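Lin1840 protein (Listeria innocua serovar 6a, PDB 4ZOC) probably hydrolyses terminal, non-reducing beta-D-glucosyl residues with release of beta-D-glucose, as a family 3 beta-glucosidase involved in beta-1,2-glucan metabolism. Local coordinates at residues F263-L267 with R331-L335; T431-V435 with A452-M457; V461-G465 with Q486-A490; E606-S612 with E627-I633; K639-Y645 with L660-V666. The protein carries 2 engineered substitutions. All coordinates share one frame; numbering follows the deposited sequence. Where two conformers were deposited one is given.

Interaction 1. Residues F263-L267 with R331-L335; sequences FDGVL and RMLNL
Val266 and Arg331 lead a mixed contact, part apolar and part bridged by water, in the TIM-barrel domain, where strand 266-268 and the turn before it meet helix 322-338. The Val266 methyl CG2 rests 3.5 Å from Arg331 O on the helix backbone and also reaches Met332 SD at 3.9 Å and Leu335 CD2 at 4.1 Å. With CG1 anti to the backbone N (chi1 169°), CG2 is left beside that N, and both methyls touch the Met332 sulfur. A compact branched residue suits this place, its methyls reaching helix backbone and sulfur together. The aliphatic part of Arg331 crosses the turn, CD 3.3 Å from Gly265 O, and then bends at chi3 (-71°). Its guanidinium does not reach Asp264 directly: OD1 of Asp264 and NH2 of Arg331 stay 4.4 Å apart, beyond a salt bridge. A water spans them, donating to Asp264 OD1 at 2.6 Å and accepting from Arg331 NH2 at 2.9 Å. A second water links Asp264 O to the Asn334 amide nitrogen. Asp264, Arg331 and Asn334 thus lie on the more exposed side with the waters, while Val266, Met332 and Leu335 are buried. The firmer partner of Arg331 is Asp299, which salt-bridges NH1. Around the contact, Val266 borders strand 233-236, Phe263 and Leu267 pack against helix 250-260, and helix 3-12 covers Leu333 on the other flank of helix 322-338.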
# COMPACT_ATOMS: atom_id res chain seq x y z
N PHE A 263 30.26 -0.77 -4.37
CA PHE A 263 30.36 -2.23 -4.18
C PHE A 263 31.11 -2.83 -5.37
O PHE A 263 30.73 -2.62 -6.52
CB PHE A 263 28.96 -2.81 -4.07
CG PHE A 263 28.92 -4.30 -4.03
CD1 PHE A 263 29.41 -4.96 -2.87
CD2 PHE A 263 28.49 -5.07 -5.12
CE1 PHE A 263 29.46 -6.34 -2.82
CE2 PHE A 263 28.54 -6.48 -5.06
CZ PHE A 263 29.01 -7.11 -3.91
N ASP A 264 32.16 -3.61 -5.07
CA ASP A 264 32.95 -4.22 -6.11
C ASP A 264 33.05 -5.74 -5.97
O ASP A 264 33.97 -6.32 -6.54
CB ASP A 264 34.40 -3.66 -6.11
CG ASP A 264 35.17 -3.99 -7.42
OD1 ASP A 264 34.61 -3.94 -8.54
OD2 ASP A 264 36.36 -4.29 -7.36
N GLY A 265 32.06 -6.39 -5.35
CA GLY A 265 32.03 -7.80 -5.22
C GLY A 265 31.01 -8.44 -6.16
O GLY A 265 30.46 -7.83 -7.11
N VAL A 266 30.83 -9.76 -5.95
CA VAL A 266 29.96 -10.57 -6.76
C VAL A 266 28.51 -10.09 -6.50
O VAL A 266 28.09 -10.04 -5.36
CB VAL A 266 30.16 -12.06 -6.48
CG1 VAL A 266 29.06 -12.93 -7.14
CG2 VAL A 266 31.58 -12.49 -6.95
N LEU A 267 27.80 -9.75 -7.58
CA LEU A 267 26.34 -9.57 -7.53
C LEU A 267 25.74 -10.89 -8.06
O LEU A 267 25.98 -11.30 -9.26
CB LEU A 267 25.93 -8.32 -8.32
CG LEU A 267 24.43 -8.01 -8.38
CD1 LEU A 267 23.86 -7.74 -6.98
CD2 LEU A 267 24.15 -6.89 -9.31
N ARG A 331 35.56 -10.66 -10.76
CA ARG A 331 34.93 -10.63 -9.44
C ARG A 331 34.75 -12.03 -8.74
O ARG A 331 35.03 -12.18 -7.51
CB ARG A 331 33.64 -9.80 -9.50
CG ARG A 331 33.91 -8.32 -9.72
CD ARG A 331 32.67 -7.40 -9.55
NE ARG A 331 31.73 -7.54 -10.62
CZ ARG A 331 31.67 -6.80 -11.73
NH1 ARG A 331 30.73 -7.02 -12.64
NH2 ARG A 331 32.52 -5.80 -11.91
N MET A 332 34.35 -13.01 -9.52
CA MET A 332 34.18 -14.40 -9.04
C MET A 332 35.54 -14.93 -8.54
O MET A 332 35.67 -15.51 -7.47
CB MET A 332 33.59 -15.27 -10.16
CG MET A 332 32.07 -15.14 -10.39
SD MET A 332 31.17 -15.81 -8.94
CE MET A 332 31.42 -17.58 -9.24
N LEU A 333 36.58 -14.74 -9.35
CA LEU A 333 37.89 -15.25 -8.97
C LEU A 333 38.40 -14.51 -7.73
O LEU A 333 38.97 -15.16 -6.83
CB LEU A 333 38.85 -15.12 -10.12
CG LEU A 333 38.87 -16.22 -11.17
CD1 LEU A 333 37.71 -17.15 -11.31
CD2 LEU A 333 39.48 -15.75 -12.49
N ASN A 334 38.17 -13.18 -7.64
CA ASN A 334 38.57 -12.37 -6.46
C ASN A 334 37.88 -12.88 -5.19
O ASN A 334 38.52 -13.04 -4.22
CB ASN A 334 38.26 -10.85 -6.58
CG ASN A 334 39.29 -10.10 -7.41
OD1 ASN A 334 40.37 -10.60 -7.66
ND2 ASN A 334 38.92 -8.93 -7.88
N LEU A 335 36.57 -13.19 -5.24
CA LEU A 335 35.88 -13.85 -4.11
C LEU A 335 36.57 -15.14 -3.70
O LEU A 335 36.80 -15.40 -2.49
CB LEU A 335 34.43 -14.09 -4.45
CG LEU A 335 33.62 -14.90 -3.43
CD1 LEU A 335 33.60 -14.25 -2.07
CD2 LEU A 335 32.20 -15.16 -3.93
O HOH W 1 36.17 -7.94 -6.60
O HOH W 2 35.09 -5.01 -10.91

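Interaction 2. Residues T431-V435 with A452-M457; sequences TVEVV and AAVQNM
Strand 432-435 and helix 452-456 run nearly antiparallel, at 165° with axes 8.6 Å apart, and Glu433 and Ala453 are the closest pair of residues along the backbones. Glu433 carries most of the contact. Its CG lies anti to the backbone N (chi1 -155°) and the chain stays extended, which carries the carboxylate across to the last turn of the helix. There Asn456 ND2 donates to Glu433 OE1 at 2.7 Å, almost straight at 170°. The bond uses the syn lone pair of OE1 and lies close to the Asn456 amide plane, although carboxylate and amide planes are steeply turned against each other. OE1 also sits 3.3 Å from Ala453 CA, an approach that the small alanine side chain leaves room for. The helix belongs to the alpha/beta C-terminal domain of family 3, where helix 444-456 joins the parallel strands 432-436 and 459-465 in a beta-alpha-beta crossover that passes over strand 393-397. Strand 432-436 is an outermost strand of this sheet within the chain, so a polar residue such as Glu433 can sit on it at the partly exposed margin. Further along the strand, Val435 CG2 meets Ala453 CB at 3.6 Å. Met457, just past the helix end, folds back through two bends; its SD lies 3.7 Å from Thr431 CG2, while its CG approaches Glu433 CB at 4.0 Å.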
# COMPACT_ATOMS: atom_id res chain seq x y z
N THR A 431 4.94 -30.15 38.22
CA THR A 431 3.60 -30.53 37.88
C THR A 431 3.09 -29.84 36.60
O THR A 431 2.82 -28.63 36.58
CB THR A 431 2.67 -30.19 39.03
OG1 THR A 431 3.25 -30.73 40.22
CG2 THR A 431 1.26 -30.79 38.75
N VAL A 432 3.03 -30.64 35.53
CA VAL A 432 2.52 -30.21 34.24
C VAL A 432 1.60 -31.29 33.71
O VAL A 432 1.93 -32.48 33.68
CB VAL A 432 3.62 -29.89 33.20
CG1 VAL A 432 3.04 -29.27 31.96
CG2 VAL A 432 4.71 -29.00 33.76
N GLU A 433 0.37 -30.88 33.37
CA GLU A 433 -0.54 -31.74 32.65
C GLU A 433 -0.77 -31.12 31.28
O GLU A 433 -1.13 -29.98 31.20
CB GLU A 433 -1.84 -31.73 33.40
CG GLU A 433 -2.71 -32.92 33.21
CD GLU A 433 -3.64 -33.09 34.43
OE1 GLU A 433 -4.81 -33.00 34.25
OE2 GLU A 433 -3.20 -33.36 35.56
N VAL A 434 -0.67 -31.94 30.25
CA VAL A 434 -0.57 -31.46 28.90
C VAL A 434 -1.74 -31.93 28.11
O VAL A 434 -2.09 -33.08 28.17
CB VAL A 434 0.71 -32.01 28.26
CG1 VAL A 434 0.73 -31.63 26.79
CG2 VAL A 434 1.89 -31.43 29.00
N VAL A 435 -2.33 -31.05 27.30
CA VAL A 435 -3.32 -31.44 26.33
C VAL A 435 -2.97 -30.74 25.00
O VAL A 435 -3.16 -29.52 24.87
CB VAL A 435 -4.75 -31.00 26.70
CG1 VAL A 435 -5.80 -31.49 25.73
CG2 VAL A 435 -5.15 -31.51 28.12
N ALA A 452 -10.78 -30.81 31.78
CA ALA A 452 -10.26 -31.70 32.84
C ALA A 452 -8.86 -31.32 33.32
O ALA A 452 -8.59 -31.34 34.58
CB ALA A 452 -10.29 -33.14 32.35
N ALA A 453 -7.95 -31.01 32.40
CA ALA A 453 -6.57 -30.62 32.78
C ALA A 453 -6.51 -29.33 33.58
O ALA A 453 -5.78 -29.20 34.57
CB ALA A 453 -5.63 -30.54 31.57
N VAL A 454 -7.31 -28.36 33.15
CA VAL A 454 -7.39 -27.03 33.81
C VAL A 454 -8.00 -27.17 35.21
O VAL A 454 -7.48 -26.61 36.15
CB VAL A 454 -8.13 -26.01 32.93
CG1 VAL A 454 -8.31 -24.68 33.64
CG2 VAL A 454 -7.43 -25.80 31.60
N GLN A 455 -9.05 -27.95 35.34
CA GLN A 455 -9.64 -28.25 36.68
C GLN A 455 -8.64 -28.75 37.68
O GLN A 455 -8.62 -28.29 38.82
CB GLN A 455 -10.79 -29.27 36.57
CG GLN A 455 -12.14 -28.61 36.45
CD GLN A 455 -13.28 -29.54 35.98
OE1 GLN A 455 -14.37 -29.08 35.60
NE2 GLN A 455 -13.04 -30.84 36.01
N ASN A 456 -7.82 -29.70 37.24
CA ASN A 456 -6.73 -30.28 38.00
C ASN A 456 -5.62 -29.35 38.41
O ASN A 456 -5.11 -29.40 39.55
CB ASN A 456 -6.10 -31.47 37.22
CG ASN A 456 -7.06 -32.66 37.06
OD1 ASN A 456 -8.01 -32.82 37.82
ND2 ASN A 456 -6.76 -33.55 36.10
N MET A 457 -5.22 -28.48 37.50
CA MET A 457 -4.12 -27.54 37.72
C MET A 457 -4.51 -26.17 38.24
O MET A 457 -5.67 -25.93 38.55
CB MET A 457 -3.48 -27.38 36.34
CG MET A 457 -2.90 -28.71 35.87
SD MET A 457 -1.50 -29.43 36.74
CE MET A 457 -2.31 -30.57 37.87

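Interaction 3. Residues V461-G465 with Q486-A490; sequences VLALG and QYQLA
Gln486 and Gly465 join side-chain amide to backbone inside the beta-alpha-beta unit formed by strand 459-465, helix 484-494 and strand 500-505. Gln486 OE1 accepts from Gly465 N at 2.8 Å, in the carbonyl plane and on a lone pair, though the bond is bent to 142°. In return Gln486 NE2 donates to Gly465 O at 2.9 Å. One amide can grip both polar atoms of a single residue because the glycine backbone is fully extended, which turns its N-H and C=O to the same side. Those backbone angles would press a side chain against the preceding carbonyl, so the position calls for glycine. Glutamine fits as the partner, since it offers a donor and an acceptor on one flat group and is long enough to span from the helix. Its CG stands beside the backbone N (chi1 -61°) and the chain runs straight beyond it, sliding past Leu464, whose CB touches OE1 at 3.3 Å. Next to this polar pair, toward the start of the strand, comes a buried leucine layer: Leu462 CD1 meets Leu489 CD2 at 3.8 Å, and Leu464 CD2 reaches the same methyl more loosely, at 4.3 Å. Farther out, Gln486 NE2 has a second acceptor in Tyr439 O, which helps to fix the amide's rotation, while Leu464 and Ala490 also pack on Leu515 of helix 513-517. The small side chain of Ala490 lets a leucine methyl press against the helix backbone: Leu462 CD2 lies 3.5 Å from Ala490 CA, tighter than usual carbon contact.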
# COMPACT_ATOMS: atom_id res chain seq x y z
N VAL A 461 -0.99 -22.51 30.80
CA VAL A 461 -0.07 -22.02 29.78
C VAL A 461 -0.72 -22.48 28.45
O VAL A 461 -0.70 -23.71 28.11
CB VAL A 461 1.37 -22.59 29.94
CG1 VAL A 461 2.23 -22.17 28.72
CG2 VAL A 461 2.10 -22.18 31.16
N LEU A 462 -1.23 -21.51 27.66
CA LEU A 462 -2.00 -21.76 26.46
C LEU A 462 -1.00 -21.48 25.35
O LEU A 462 -0.62 -20.33 25.10
CB LEU A 462 -3.17 -20.81 26.38
CG LEU A 462 -3.99 -20.89 25.10
CD1 LEU A 462 -4.47 -22.31 24.73
CD2 LEU A 462 -5.25 -20.02 25.20
N ALA A 463 -0.53 -22.52 24.72
CA ALA A 463 0.53 -22.40 23.71
C ALA A 463 -0.07 -22.42 22.33
O ALA A 463 -0.54 -23.51 21.81
CB ALA A 463 1.58 -23.53 23.91
N LEU A 464 -0.09 -21.24 21.72
CA LEU A 464 -0.68 -21.02 20.40
C LEU A 464 0.34 -20.68 19.35
O LEU A 464 1.43 -20.15 19.63
CB LEU A 464 -1.64 -19.83 20.44
CG LEU A 464 -2.76 -19.93 21.52
CD1 LEU A 464 -3.60 -18.64 21.48
CD2 LEU A 464 -3.57 -21.16 21.27
N GLY A 465 -0.02 -20.87 18.10
CA GLY A 465 0.90 -20.34 17.08
C GLY A 465 0.74 -20.84 15.66
O GLY A 465 -0.18 -21.57 15.32
N GLN A 486 -7.88 -21.42 17.04
CA GLN A 486 -7.04 -20.99 18.13
C GLN A 486 -7.62 -19.82 18.92
O GLN A 486 -7.51 -19.80 20.12
CB GLN A 486 -5.63 -20.66 17.64
CG GLN A 486 -4.97 -21.90 17.01
CD GLN A 486 -3.48 -21.73 16.81
OE1 GLN A 486 -2.81 -21.07 17.60
NE2 GLN A 486 -2.94 -22.34 15.75
N TYR A 487 -8.25 -18.87 18.27
CA TYR A 487 -8.98 -17.84 18.99
C TYR A 487 -10.15 -18.46 19.74
O TYR A 487 -10.39 -18.09 20.91
CB TYR A 487 -9.49 -16.71 18.09
CG TYR A 487 -8.40 -15.95 17.36
CD1 TYR A 487 -7.79 -14.90 17.95
CD2 TYR A 487 -8.03 -16.28 16.05
CE1 TYR A 487 -6.78 -14.19 17.31
CE2 TYR A 487 -6.99 -15.61 15.42
CZ TYR A 487 -6.40 -14.55 16.03
OH TYR A 487 -5.42 -13.85 15.33
N GLN A 488 -10.81 -19.45 19.15
CA GLN A 488 -11.89 -20.14 19.88
C GLN A 488 -11.36 -20.85 21.12
O GLN A 488 -12.02 -20.90 22.14
CB GLN A 488 -12.67 -21.14 18.98
CG GLN A 488 -13.39 -20.51 17.79
CD GLN A 488 -13.70 -21.55 16.71
OE1 GLN A 488 -13.44 -22.77 16.87
NE2 GLN A 488 -14.27 -21.09 15.63
N LEU A 489 -10.22 -21.49 21.00
CA LEU A 489 -9.58 -22.12 22.17
C LEU A 489 -9.25 -21.14 23.26
O LEU A 489 -9.52 -21.41 24.43
CB LEU A 489 -8.31 -22.93 21.71
CG LEU A 489 -7.50 -23.60 22.78
CD1 LEU A 489 -8.32 -24.57 23.63
CD2 LEU A 489 -6.30 -24.38 22.13
N ALA A 490 -8.68 -20.00 22.93
CA ALA A 490 -8.36 -18.99 23.97
C ALA A 490 -9.66 -18.52 24.68
O ALA A 490 -9.70 -18.37 25.86
CB ALA A 490 -7.66 -17.84 23.31

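Interaction 4. Residues E606-S612 with E627-I633; sequences EFELKTS and EVTIKNI
The Phe607 ring is met obliquely by its partners on the neighbouring strand: its CD1 lies 4.0 Å from Asn632 CA and 4.2 Å from Ile630 CD1. Ring and Asn632 amide planes are turned 48° apart, and the asparagine comes nearest through its carbons, CB standing 4.0 Å from Phe607 CE1. The amide itself serves other residues: OD1 accepts a hydrogen bond from Ser634 OG, and ND2 bonds to Ile636 O and Leu668 O. The Glu627 carboxylate receives Ser612 OG at 2.6 Å through the anti lone pair of OE2; the fully extended glutamate chain (chi1 179°) reaches back to the serine just past the strand end. Between these two ends the strands pair antiparallel. Glu608 with Lys631 and Lys610 with Thr629 are hydrogen-bonded pairs, while Phe607, Leu609 and Thr611 stand in non-hydrogen-bonded pairs with Asn632, Ile630 and Val628. Ser612 N to Glu627 O, 2.9 Å, extends the series. A water held by Lys610 O, Ser612 OG and Thr629 OG1 sits on the polar face. That face carries Glu608, Lys610, Thr629 and Lys631, long or hydroxylated groups suited to solvent. The opposite one is largely apolar: Leu609 and Ile630 lie side by side, CD1 to CD1 at 3.7 Å. Strand 673-680 continues the sheet beyond strand 624-632, leaving strand 607-611 outermost within the chain, and the apolar face packs on strands 638-648, 659-668 and 699-706 as one half of a beta-sandwich.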
# COMPACT_ATOMS: atom_id res chain seq x y z
N GLU A 606 11.22 -2.77 37.13
CA GLU A 606 10.74 -1.39 36.90
C GLU A 606 11.97 -0.48 36.84
O GLU A 606 12.92 -0.64 37.60
CB GLU A 606 9.95 -0.97 38.10
CG GLU A 606 8.47 -0.98 38.15
CD GLU A 606 8.02 0.06 39.21
OE1 GLU A 606 8.31 -0.15 40.39
OE2 GLU A 606 7.45 1.15 38.91
N PHE A 607 11.96 0.49 35.95
CA PHE A 607 13.14 1.33 35.74
C PHE A 607 12.78 2.77 35.77
O PHE A 607 11.67 3.13 35.56
CB PHE A 607 13.75 1.05 34.37
CG PHE A 607 14.13 -0.40 34.16
CD1 PHE A 607 15.38 -0.90 34.57
CD2 PHE A 607 13.25 -1.26 33.55
CE1 PHE A 607 15.72 -2.22 34.43
CE2 PHE A 607 13.56 -2.61 33.42
CZ PHE A 607 14.81 -3.06 33.81
N GLU A 608 13.77 3.60 36.06
CA GLU A 608 13.60 5.04 36.01
C GLU A 608 14.70 5.62 35.17
O GLU A 608 15.86 5.22 35.33
CB GLU A 608 13.67 5.60 37.40
CG GLU A 608 12.34 6.10 37.93
CD GLU A 608 12.55 6.95 39.17
OE1 GLU A 608 12.01 8.08 39.22
OE2 GLU A 608 13.30 6.48 40.07
N LEU A 609 14.35 6.53 34.28
CA LEU A 609 15.35 7.11 33.40
C LEU A 609 15.40 8.61 33.63
O LEU A 609 14.37 9.23 33.75
CB LEU A 609 14.98 6.86 31.92
CG LEU A 609 15.29 5.49 31.36
CD1 LEU A 609 14.37 4.41 31.93
CD2 LEU A 609 15.28 5.61 29.85
N LYS A 610 16.58 9.20 33.60
CA LYS A 610 16.79 10.63 33.66
C LYS A 610 17.80 11.03 32.59
O LYS A 610 18.89 10.51 32.55
CB LYS A 610 17.34 11.01 35.07
CG LYS A 610 17.72 12.48 35.27
CD LYS A 610 16.50 13.29 35.73
CE LYS A 610 16.68 14.79 35.53
NZ LYS A 610 15.39 15.46 35.84
N THR A 611 17.44 12.00 31.78
CA THR A 611 18.31 12.57 30.74
C THR A 611 19.03 13.82 31.31
O THR A 611 18.41 14.70 31.91
CB THR A 611 17.47 12.85 29.45
OG1 THR A 611 16.87 11.63 28.99
CG2 THR A 611 18.28 13.44 28.35
N SER A 612 20.34 13.83 31.19
CA SER A 612 21.15 14.98 31.62
C SER A 612 20.80 16.18 30.73
O SER A 612 20.32 16.03 29.61
CB SER A 612 22.61 14.65 31.52
OG SER A 612 22.91 13.54 32.33
N GLU A 627 23.07 11.98 27.33
CA GLU A 627 23.50 11.18 28.46
C GLU A 627 22.31 10.80 29.28
O GLU A 627 21.49 11.64 29.65
CB GLU A 627 24.49 11.99 29.35
CG GLU A 627 24.96 11.19 30.56
CD GLU A 627 25.89 12.00 31.43
OE1 GLU A 627 27.09 11.76 31.35
OE2 GLU A 627 25.41 12.92 32.13
N VAL A 628 22.20 9.52 29.57
CA VAL A 628 21.01 9.00 30.20
C VAL A 628 21.40 8.15 31.39
O VAL A 628 22.19 7.25 31.27
CB VAL A 628 20.12 8.15 29.25
CG1 VAL A 628 18.84 7.72 29.94
CG2 VAL A 628 19.78 8.92 27.96
N THR A 629 20.80 8.45 32.53
CA THR A 629 21.00 7.66 33.76
C THR A 629 19.79 6.80 33.99
O THR A 629 18.64 7.27 34.02
CB THR A 629 21.18 8.60 34.96
OG1 THR A 629 22.32 9.41 34.69
CG2 THR A 629 21.44 7.84 36.21
N ILE A 630 20.05 5.52 34.14
CA ILE A 630 18.97 4.55 34.33
C ILE A 630 19.17 3.80 35.63
O ILE A 630 20.29 3.43 35.95
CB ILE A 630 18.82 3.61 33.12
CG1 ILE A 630 17.65 2.64 33.37
CG2 ILE A 630 20.11 2.86 32.81
CD1 ILE A 630 17.16 1.98 32.06
N LYS A 631 18.08 3.62 36.37
CA LYS A 631 18.06 2.89 37.63
C LYS A 631 16.97 1.82 37.63
O LYS A 631 15.87 2.07 37.20
CB LYS A 631 17.80 3.85 38.80
CG LYS A 631 18.13 3.19 40.14
CD LYS A 631 17.95 4.08 41.35
CE LYS A 631 18.10 3.20 42.58
NZ LYS A 631 18.08 4.07 43.76
N ASN A 632 17.32 0.63 38.08
CA ASN A 632 16.38 -0.41 38.41
C ASN A 632 15.87 -0.27 39.85
O ASN A 632 16.62 -0.48 40.78
CB ASN A 632 17.04 -1.77 38.23
CG ASN A 632 16.13 -2.97 38.50
OD1 ASN A 632 15.02 -2.88 39.05
ND2 ASN A 632 16.64 -4.16 38.15
N ILE A 633 14.62 0.19 39.97
CA ILE A 633 14.01 0.56 41.21
C ILE A 633 13.19 -0.58 41.80
O ILE A 633 12.41 -0.39 42.74
CB ILE A 633 13.17 1.84 41.07
CG1 ILE A 633 12.03 1.69 40.04
CG2 ILE A 633 14.08 3.06 40.67
CD1 ILE A 633 10.97 2.81 40.09
O HOH W 3 21.09 11.69 33.49
O HOH W 4 22.12 14.52 27.95

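Interaction 5. Residues K639-Y645 with L660-V666; sequences KEVIQVY and LKAFEKV
A beta hairpin with a classic bulge joins Lys639-Tyr645 to Leu660-Val666. The bulge lies where Lys661 and Ala662 both face Val644: its O accepts from Lys661 N at 2.8 Å and, less straight, from Ala662 N at 3.2 Å. The extra residue shifts the register and pairs Tyr645 with Leu660. Leu660 CD1 then stands over one face of the tyrosine ring in a CH-pi contact, 3.8 Å from the centroid of the Tyr645 ring and 19° off its normal. Tyr645 CG, anti to the carbonyl carbon (chi1 -58°), turns the ring back along its own strand, where OH donates to Gln643 OE1 at 2.6 Å, satisfying a buried hydroxyl. On the other face Ile642 CD1 meets Val666 CG2 at 3.7 Å, branched residues filling the core. Lys665 adds its aliphatic chain, CG lying 3.8 Å from Val641 CG2, while the amines of Lys639 and Lys665 share Glu373, which probably eases their like charges. Glu640 has Lys549 as its ionic partner. Strand 638-648 ends at Asp648, which binds magnesium with Thr650; the hairpin forms part of one sheet of the fibronectin type III-like beta-sandwich, with Ile642 and Val666 turned to Ile630 of the facing sheet.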
# COMPACT_ATOMS: atom_id res chain seq x y z
N LYS A 639 16.85 -6.20 32.25
CA LYS A 639 17.36 -5.35 31.20
C LYS A 639 16.26 -4.44 30.61
O LYS A 639 15.11 -4.82 30.43
CB LYS A 639 17.94 -6.24 30.08
CG LYS A 639 19.19 -6.98 30.49
CD LYS A 639 19.47 -8.15 29.60
CE LYS A 639 20.61 -8.97 30.14
NZ LYS A 639 20.92 -9.91 29.06
N GLU A 640 16.65 -3.21 30.31
CA GLU A 640 15.76 -2.25 29.70
C GLU A 640 16.45 -1.78 28.42
O GLU A 640 17.69 -1.72 28.32
CB GLU A 640 15.57 -1.04 30.66
CG GLU A 640 14.64 0.06 30.14
CD GLU A 640 13.24 -0.45 29.80
OE1 GLU A 640 12.26 -0.32 30.57
OE2 GLU A 640 13.12 -1.04 28.69
N VAL A 641 15.65 -1.41 27.43
CA VAL A 641 16.18 -0.87 26.13
C VAL A 641 15.90 0.60 26.11
O VAL A 641 14.77 1.04 25.86
CB VAL A 641 15.60 -1.61 24.87
CG1 VAL A 641 16.18 -1.03 23.56
CG2 VAL A 641 15.91 -3.06 24.96
N ILE A 642 16.98 1.38 26.34
CA ILE A 642 16.89 2.86 26.22
C ILE A 642 16.89 3.16 24.71
O ILE A 642 17.74 2.63 23.99
CB ILE A 642 18.05 3.58 26.88
CG1 ILE A 642 18.12 3.19 28.37
CG2 ILE A 642 17.97 5.05 26.57
CD1 ILE A 642 19.38 3.62 29.14
N GLN A 643 15.92 3.95 24.27
CA GLN A 643 15.74 4.36 22.86
C GLN A 643 15.80 5.86 22.75
O GLN A 643 15.15 6.56 23.54
CB GLN A 643 14.39 3.85 22.32
CG GLN A 643 14.27 2.34 22.43
CD GLN A 643 12.90 1.81 22.50
OE1 GLN A 643 12.01 2.21 21.76
NE2 GLN A 643 12.71 0.86 23.36
N VAL A 644 16.50 6.34 21.72
CA VAL A 644 16.53 7.78 21.41
C VAL A 644 16.03 8.00 20.00
O VAL A 644 16.56 7.44 19.03
CB VAL A 644 17.94 8.36 21.58
CG1 VAL A 644 17.94 9.84 21.29
CG2 VAL A 644 18.50 8.02 22.94
N TYR A 645 15.03 8.89 19.91
CA TYR A 645 14.42 9.30 18.68
C TYR A 645 14.64 10.79 18.38
O TYR A 645 14.74 11.65 19.28
CB TYR A 645 12.92 8.98 18.73
CG TYR A 645 12.54 7.54 18.96
CD1 TYR A 645 12.46 7.04 20.24
CD2 TYR A 645 12.14 6.74 17.91
CE1 TYR A 645 12.07 5.73 20.49
CE2 TYR A 645 11.81 5.40 18.11
CZ TYR A 645 11.77 4.91 19.39
OH TYR A 645 11.42 3.63 19.63
N LEU A 660 14.03 6.43 15.10
CA LEU A 660 15.02 5.93 16.02
C LEU A 660 16.43 6.24 15.53
O LEU A 660 16.73 5.99 14.35
CB LEU A 660 14.94 4.39 16.18
CG LEU A 660 15.73 3.73 17.27
CD1 LEU A 660 15.19 4.07 18.67
CD2 LEU A 660 15.75 2.21 17.00
N LYS A 661 17.28 6.78 16.42
CA LYS A 661 18.63 7.14 16.04
C LYS A 661 19.69 6.63 17.03
O LYS A 661 20.89 6.78 16.73
CB LYS A 661 18.77 8.66 15.94
CG LYS A 661 17.92 9.34 14.88
CD LYS A 661 18.22 8.96 13.52
CE LYS A 661 17.36 9.80 12.57
NZ LYS A 661 17.67 9.29 11.22
N ALA A 662 19.28 5.98 18.13
CA ALA A 662 20.18 5.34 19.03
C ALA A 662 19.41 4.41 19.91
O ALA A 662 18.24 4.63 20.21
CB ALA A 662 21.00 6.36 19.88
N PHE A 663 20.08 3.36 20.32
CA PHE A 663 19.50 2.44 21.32
C PHE A 663 20.61 1.68 22.04
O PHE A 663 21.67 1.42 21.43
CB PHE A 663 18.51 1.46 20.64
CG PHE A 663 19.17 0.52 19.65
CD1 PHE A 663 19.29 0.88 18.34
CD2 PHE A 663 19.65 -0.72 20.05
CE1 PHE A 663 19.85 0.02 17.45
CE2 PHE A 663 20.22 -1.57 19.13
CZ PHE A 663 20.34 -1.20 17.82
N GLU A 664 20.38 1.30 23.29
CA GLU A 664 21.30 0.46 24.07
C GLU A 664 20.48 -0.30 25.10
O GLU A 664 19.59 0.24 25.80
CB GLU A 664 22.39 1.26 24.85
CG GLU A 664 23.35 0.34 25.57
CD GLU A 664 24.53 1.00 26.25
OE1 GLU A 664 24.95 2.10 25.84
OE2 GLU A 664 25.05 0.38 27.21
N LYS A 665 20.72 -1.57 25.16
CA LYS A 665 20.09 -2.43 26.13
C LYS A 665 20.98 -2.51 27.38
O LYS A 665 22.17 -2.80 27.29
CB LYS A 665 19.87 -3.83 25.55
CG LYS A 665 19.05 -4.72 26.42
CD LYS A 665 18.73 -5.96 25.57
CE LYS A 665 17.42 -6.52 25.87
NZ LYS A 665 17.16 -7.71 25.03
N VAL A 666 20.39 -2.21 28.53
CA VAL A 666 21.21 -1.98 29.74
C VAL A 666 20.76 -2.98 30.79
O VAL A 666 19.62 -3.05 31.09
CB VAL A 666 21.07 -0.52 30.27
CG1 VAL A 666 22.03 -0.27 31.41
CG2 VAL A 666 21.38 0.52 29.20

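Interactions 3 and 5 are buried, whereas 1, 2 and 4 reach the surface and use solvent-side polar groups. Interaction 1 stands apart in the TIM-barrel domain, its centre about 36 Å from that of interaction 5. Interactions 2 and 3 join helices to one mixed sheet, at an outermost strand and at an inner one, with centres about 15 Å apart; helix 444-456 of the former leads into strand 459-465 of the latter. Both use a side-chain amide as hydrogen-bond partner, once to a carboxylate and, in interaction 3, twice to the backbone of one glycine. Interactions 4 and 5 are strand pairings in facing sheets that touch, as at Ile630 CG2 and Ile642 CD1, 3.8 Å apart.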